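Local coordinates for extracellular solute-binding protein, family 5 (Chelativorans sp., PDB 6WM6) that binds EDTA and related aminopolycarboxylates in the periplasm, probably handing them to an ABC transporter for uptake, at residues P128-D133 against L163-T168. Residues are numbered along the deposited sequence; the frame is centred on the assembly and turned at random.
Sequences PITGDD and LEQDET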
ATOM      1  N   PRO A 128     -20.213 -16.960 -17.883  1.00 18.72           N
ATOM      2  CA  PRO A 128     -19.115 -16.145 -18.428  1.00 17.99           C
ATOM      3  C   PRO A 128     -18.898 -14.871 -17.627  1.00 19.57           C
ATOM      4  O   PRO A 128     -19.838 -14.268 -17.092  1.00 19.70           O
ATOM      5  CB  PRO A 128     -19.578 -15.848 -19.862  1.00 21.35           C
ATOM      6  CG  PRO A 128     -20.535 -16.994 -20.196  1.00 22.77           C
ATOM      7  CD  PRO A 128     -21.231 -17.301 -18.903  1.00 21.14           C
ATOM      8  N   ILE A 129     -17.631 -14.448 -17.561  1.00 17.44           N
ATOM      9  CA  ILE A 129     -17.306 -13.102 -17.084  1.00 18.76           C
ATOM     10  C   ILE A 129     -17.611 -12.138 -18.225  1.00 17.82           C
ATOM     11  O   ILE A 129     -17.164 -12.349 -19.366  1.00 19.18           O
ATOM     12  CB  ILE A 129     -15.839 -13.007 -16.625  1.00 17.71           C
ATOM     13  CG1 ILE A 129     -15.606 -14.001 -15.482  1.00 18.67           C
ATOM     14  CG2 ILE A 129     -15.520 -11.578 -16.198  1.00 18.08           C
ATOM     15  CD1 ILE A 129     -14.149 -14.098 -15.017  1.00 18.37           C
ATOM     16  N   THR A 130     -18.375 -11.081 -17.930  1.00 18.83           N
ATOM     17  CA  THR A 130     -18.881 -10.216 -18.981  1.00 19.14           C
ATOM     18  C   THR A 130     -18.886  -8.758 -18.514  1.00 19.58           C
ATOM     19  O   THR A 130     -18.529  -8.430 -17.384  1.00 18.61           O
ATOM     20  CB  THR A 130     -20.324 -10.552 -19.407  1.00 21.63           C
ATOM     21  OG1 THR A 130     -21.223 -10.259 -18.312  1.00 20.93           O
ATOM     22  CG2 THR A 130     -20.472 -12.013 -19.831  1.00 23.13           C
ATOM     23  N   GLY A 131     -19.357  -7.883 -19.400  1.00 20.35           N
ATOM     24  CA  GLY A 131     -19.596  -6.501 -19.038  1.00 21.02           C
ATOM     25  C   GLY A 131     -20.526  -6.313 -17.854  1.00 19.69           C
ATOM     26  O   GLY A 131     -20.439  -5.280 -17.181  1.00 20.73           O
ATOM     27  N   ASP A 132     -21.392  -7.290 -17.559  1.00 19.85           N
ATOM     28  CA  ASP A 132     -22.222  -7.180 -16.361  1.00 20.22           C
ATOM     29  C   ASP A 132     -21.343  -6.990 -15.127  1.00 19.94           C
ATOM     30  O   ASP A 132     -21.678  -6.252 -14.192  1.00 20.50           O
ATOM     31  CB  ASP A 132     -23.052  -8.442 -16.136  1.00 20.20           C
ATOM     32  CG  ASP A 132     -24.206  -8.592 -17.092  1.00 24.56           C
ATOM     33  OD1 ASP A 132     -24.548  -7.645 -17.834  1.00 26.72           O
ATOM     34  OD2 ASP A 132     -24.809  -9.697 -17.073  1.00 28.62           O
ATOM     35  N   ASP A 133     -20.202  -7.673 -15.101  1.00 19.10           N
ATOM     36  CA  ASP A 133     -19.310  -7.591 -13.961  1.00 18.48           C
ATOM     37  C   ASP A 133     -18.570  -6.254 -13.921  1.00 19.63           C
ATOM     38  O   ASP A 133     -18.386  -5.679 -12.841  1.00 19.17           O
ATOM     39  CB  ASP A 133     -18.346  -8.780 -13.996  1.00 18.88           C
ATOM     40  CG  ASP A 133     -19.092 -10.108 -14.014  1.00 19.73           C
ATOM     41  OD1 ASP A 133     -19.980 -10.286 -13.148  1.00 19.63           O
ATOM     42  OD2 ASP A 133     -18.832 -10.943 -14.909  1.00 19.48           O
ATOM     43  N   LEU A 163     -20.709   3.289 -19.359  1.00 21.26           N
ATOM     44  CA  LEU A 163     -20.033   2.001 -19.422  1.00 19.55           C
ATOM     45  C   LEU A 163     -21.009   1.034 -20.063  1.00 20.84           C
ATOM     46  O   LEU A 163     -22.036   0.697 -19.457  1.00 23.66           O
ATOM     47  CB  LEU A 163     -19.612   1.543 -18.030  1.00 22.25           C
ATOM     48  CG  LEU A 163     -18.690   0.323 -17.965  1.00 19.70           C
ATOM     49  CD1 LEU A 163     -17.415   0.555 -18.715  1.00 21.11           C
ATOM     50  CD2 LEU A 163     -18.395   0.022 -16.501  1.00 20.86           C
ATOM     51  N   GLU A 164     -20.713   0.598 -21.278  1.00 21.43           N
ATOM     52  CA  GLU A 164     -21.652  -0.178 -22.080  1.00 21.17           C
ATOM     53  C   GLU A 164     -20.976  -1.443 -22.575  1.00 22.84           C
ATOM     54  O   GLU A 164     -19.746  -1.539 -22.613  1.00 23.13           O
ATOM     55  CB  GLU A 164     -22.172   0.646 -23.267  1.00 26.41           C
ATOM     56  CG  GLU A 164     -22.864   1.945 -22.824  1.00 32.88           C
ATOM     57  CD  GLU A 164     -23.447   2.756 -23.971  1.00 46.97           C
ATOM     58  OE1 GLU A 164     -23.000   2.601 -25.128  1.00 39.76           O
ATOM     59  OE2 GLU A 164     -24.366   3.563 -23.708  1.00 55.00           O
ATOM     60  N   GLN A 165     -21.779  -2.437 -22.923  1.00 22.06           N
ATOM     61  CA  GLN A 165     -21.283  -3.697 -23.451  1.00 21.09           C
ATOM     62  C   GLN A 165     -22.046  -4.071 -24.707  1.00 22.67           C
ATOM     63  O   GLN A 165     -23.185  -3.637 -24.928  1.00 25.03           O
ATOM     64  CB  GLN A 165     -21.379  -4.835 -22.434  1.00 22.45           C
ATOM     65  CG  GLN A 165     -22.800  -5.212 -22.051  1.00 23.10           C
ATOM     66  CD  GLN A 165     -22.850  -6.229 -20.931  1.00 25.83           C
ATOM     67  OE1 GLN A 165     -22.096  -7.210 -20.919  1.00 24.40           O
ATOM     68  NE2 GLN A 165     -23.750  -6.015 -19.981  1.00 26.64           N
ATOM     69  N   ASP A 166     -21.397  -4.868 -25.548  1.00 22.81           N
ATOM     70  CA  ASP A 166     -22.003  -5.353 -26.778  1.00 24.67           C
ATOM     71  C   ASP A 166     -22.939  -6.522 -26.475  1.00 23.94           C
ATOM     72  O   ASP A 166     -23.090  -6.950 -25.331  1.00 23.73           O
ATOM     73  CB  ASP A 166     -20.920  -5.798 -27.763  1.00 24.39           C
ATOM     74  CG  ASP A 166     -20.297  -7.110 -27.351  1.00 25.03           C
ATOM     75  OD1 ASP A 166     -20.008  -7.283 -26.139  1.00 24.89           O
ATOM     76  OD2 ASP A 166     -20.120  -7.995 -28.221  1.00 28.13           O
ATOM     77  N   GLU A 167     -23.548  -7.082 -27.529  1.00 25.89           N
ATOM     78  CA  GLU A 167     -24.520  -8.145 -27.329  1.00 28.10           C
ATOM     79  C   GLU A 167     -23.891  -9.428 -26.809  1.00 26.02           C
ATOM     80  O   GLU A 167     -24.562 -10.213 -26.127  1.00 31.10           O
ATOM     81  CB  GLU A 167     -25.263  -8.431 -28.642  1.00 48.68           C
ATOM     82  CG  GLU A 167     -26.265  -9.579 -28.547  1.00 80.00           C
ATOM     83  CD  GLU A 167     -27.293  -9.377 -27.445  1.00 95.40           C
ATOM     84  OE1 GLU A 167     -27.897  -8.285 -27.386  1.00 99.22           O
ATOM     85  OE2 GLU A 167     -27.490 -10.310 -26.637  1.00 97.77           O
ATOM     86  N   THR A 168     -22.611  -9.669 -27.107  1.00 23.28           N
ATOM     87  CA  THR A 168     -21.971 -10.882 -26.606  1.00 23.41           C
ATOM     88  C   THR A 168     -21.598 -10.771 -25.138  1.00 24.54           C
ATOM     89  O   THR A 168     -21.320 -11.794 -24.508  1.00 23.72           O
ATOM     90  CB  THR A 168     -20.706 -11.234 -27.402  1.00 24.34           C
ATOM     91  OG1 THR A 168     -19.650 -10.327 -27.054  1.00 25.27           O
ATOM     92  CG2 THR A 168     -20.966 -11.194 -28.900  1.00 26.61           C
TER
HETATM   93  O   HOH W   1     -23.516  -9.528 -20.714  1.00 34.19           O
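Gln-165 NE2 donates to Asp-132 OD1 at 2.8 Å, with an N-H...O angle of 162°. The aspartate oxygen lies almost in the amide plane, but the amide reaches the carboxylate on its anti side and well out of plane; the two flat groups stand 83° apart. The other end of the same amide lies over the first turn of helix 131-141, with Gln-165 OE1 3.2 Å from Gly-131 N. A water donates a hydrogen bond to Gln-165 OE1, its O 2.7 Å away. CG of Gln-165 lies between the backbone N and the carbonyl carbon (chi1 65°), and the chain beyond it runs extended, carrying the amide from the edge strand 160-165 across to the helix start. There the face of the amide lies directly over Gly-131, Gln-165 CD packing 3.8 Å from Gly-131 CA. Beyond the oxygen end of the amide, Thr-130 is the N-cap, its OG1 accepting from Asp-132 N, while Asp-133 OD2 takes Thr-130 N at 3.1 Å to complete a capping box. That carboxylate is also held by Trp-123 and Ala-193, and Gly-131 pairs through its backbone with Gly-169 in the turn after the strand. With an alanine here instead of Gln-165, Asp-132 OD1 would probably lose its amide donor and Gly-131 the group covering it at the helix start. The contact thus ties the edge of the four-stranded antiparallel sheet to a capped helix N-terminus through one neutral amide, whose donor end meets a carboxylate while its oxygen lies close to the first N-H groups of the helix, which would probably favour its partial negative charge.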